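Local coordinates for soluble lytic transglycosylase B3 (Pseudomonas aeruginosa, PDB 5ANZ), which probably cleaves peptidoglycan as a lytic transglycosylase in the turnover of the bacterial cell wall, and carries a bound calcium ion, at residues A[152-156]-A[157-161]. Numbering follows the deposited sequence. Where two conformers were deposited one is given.
Sequences GNKNV and IRSLA
OD1 of N155 receives two backbone N-H groups from the first turn of the helix that follows. The straighter bond comes from R158 N, 3.1 Å from N155 OD1; it lies in the plane of the amide, on a lone pair, with an N-H...O angle of 156°. I157 N, 3.0 Å from the same OD1, is bent to 121° and adds a weak second bond. With chi1 at -176°, CG of N155 lies opposite the backbone N and beside the carbonyl carbon, which turns the amide toward these N-H groups. Asparagine suits this N-cap because its short side chain brings a carbonyl oxygen to N-H groups that have no preceding turn to bind them, while its ND2 gives a weak hydrogen bond to A191 O. The cap joins strand 154-155, which pairs antiparallel with strand 195-196, to helix 156-166 of the lysozyme-like transglycosylase domain. Regular i to i+4 bonding starts at the cap itself, from S159 N to N155 O at 2.9 Å, and continues with L160 N to V156 O at 3.0 Å. Small enough to fit beside the strand, S159 sets its OG 3.5 Å from K154 CB; a water hydrogen-bonded to S159 OG (2.8 Å) donates a weak bond to K154 O, linking the short strand to the helix's first turn. One turn apart, V156 and L160 lie side by side and point the same way, CG1 of V156 meeting CD1 of L160 at 3.7 Å. Their branched apolar chains suit this buried flank, where V156 also packs on M194 and M202. R158 meets N155 through its CB, then runs outward fully extended, its long chain letting NE and NH2 hydrogen-bond the carbonyl oxygens of Q77 and P78.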
loop_
_atom_site.group_PDB
_atom_site.type_symbol
_atom_site.label_atom_id
_atom_site.label_comp_id
_atom_site.label_asym_id
_atom_site.label_seq_id
_atom_site.Cartn_x
_atom_site.Cartn_y
_atom_site.Cartn_z
ATOM N N GLY A 152 -4.535 -15.276 -2.048
ATOM C CA GLY A 152 -3.979 -15.821 -3.259
ATOM C C GLY A 152 -4.111 -17.328 -3.167
ATOM O O GLY A 152 -4.392 -17.890 -2.103
ATOM N N ASN A 153 -3.956 -17.962 -4.313
ATOM C CA ASN A 153 -3.982 -19.402 -4.415
ATOM C C ASN A 153 -2.815 -19.800 -5.278
ATOM O O ASN A 153 -2.942 -20.638 -6.167
ATOM C CB ASN A 153 -5.304 -19.894 -5.006
ATOM C CG ASN A 153 -5.559 -19.346 -6.400
ATOM O OD1 ASN A 153 -5.187 -18.215 -6.713
ATOM N ND2 ASN A 153 -6.193 -20.149 -7.246
ATOM N N LYS A 154 -1.678 -19.151 -5.038
ATOM C CA LYS A 154 -0.460 -19.524 -5.716
ATOM C C LYS A 154 0.605 -19.931 -4.726
ATOM O O LYS A 154 0.788 -19.292 -3.693
ATOM C CB LYS A 154 0.016 -18.362 -6.600
ATOM C CG LYS A 154 -0.932 -18.067 -7.753
ATOM C CD LYS A 154 -0.345 -17.018 -8.695
ATOM C CE LYS A 154 -1.185 -16.868 -9.962
ATOM N NZ LYS A 154 -2.562 -16.405 -9.668
ATOM N N ASN A 155 1.318 -21.002 -5.050
ATOM C CA ASN A 155 2.426 -21.443 -4.241
ATOM C C ASN A 155 3.580 -20.456 -4.341
ATOM O O ASN A 155 4.043 -20.138 -5.451
ATOM C CB ASN A 155 2.889 -22.830 -4.669
ATOM C CG ASN A 155 3.979 -23.352 -3.764
ATOM O OD1 ASN A 155 5.158 -23.070 -3.977
ATOM N ND2 ASN A 155 3.583 -24.071 -2.705
ATOM N N VAL A 156 4.027 -19.967 -3.185
ATOM C CA VAL A 156 5.026 -18.894 -3.131
ATOM C C VAL A 156 6.327 -19.322 -3.789
ATOM O O VAL A 156 6.965 -18.515 -4.484
ATOM C CB VAL A 156 5.283 -18.478 -1.673
ATOM C CG1 VAL A 156 6.515 -17.576 -1.554
ATOM C CG2 VAL A 156 4.032 -17.771 -1.131
ATOM N N ILE A 157 6.716 -20.588 -3.599
ATOM C CA ILE A 157 7.973 -21.049 -4.213
ATOM C C ILE A 157 7.847 -21.048 -5.734
ATOM O O ILE A 157 8.745 -20.598 -6.452
ATOM C CB ILE A 157 8.379 -22.442 -3.726
ATOM C CG1 ILE A 157 8.547 -22.438 -2.205
ATOM C CG2 ILE A 157 9.657 -22.903 -4.451
ATOM C CD1 ILE A 157 9.627 -21.504 -1.672
ATOM N N ARG A 158 6.715 -21.522 -6.233
ATOM C CA ARG A 158 6.504 -21.549 -7.674
ATOM C C ARG A 158 6.491 -20.139 -8.255
ATOM O O ARG A 158 7.116 -19.867 -9.280
ATOM C CB ARG A 158 5.197 -22.252 -8.024
ATOM C CG ARG A 158 5.052 -22.439 -9.527
ATOM C CD ARG A 158 3.746 -23.134 -9.896
ATOM N NE ARG A 158 3.683 -23.376 -11.336
ATOM C CZ ARG A 158 2.642 -23.918 -11.957
ATOM N NH1 ARG A 158 1.567 -24.281 -11.261
ATOM N NH2 ARG A 158 2.671 -24.091 -13.276
ATOM N N SER A 159 5.788 -19.233 -7.590
ATOM C CA SER A 159 5.662 -17.879 -8.117
ATOM C C SER A 159 7.008 -17.158 -8.129
ATOM O O SER A 159 7.385 -16.557 -9.144
ATOM C CB SER A 159 4.644 -17.079 -7.304
ATOM O OG SER A 159 3.366 -17.693 -7.391
ATOM N N LEU A 160 7.747 -17.233 -7.025
ATOM C CA LEU A 160 9.042 -16.550 -6.970
ATOM C C LEU A 160 10.095 -17.202 -7.873
ATOM O O LEU A 160 10.944 -16.500 -8.433
ATOM C CB LEU A 160 9.556 -16.473 -5.536
ATOM C CG LEU A 160 8.736 -15.533 -4.633
ATOM C CD1 LEU A 160 9.199 -15.639 -3.184
ATOM C CD2 LEU A 160 8.812 -14.095 -5.129
ATOM N N ALA A 161 10.054 -18.527 -8.024
ATOM C CA ALA A 161 10.958 -19.195 -8.961
ATOM C C ALA A 161 10.665 -18.773 -10.390
ATOM O O ALA A 161 11.585 -18.577 -11.196
ATOM C CB ALA A 161 10.840 -20.724 -8.821
HETATM O O HOH W 1 2.687 -17.169 -4.686
#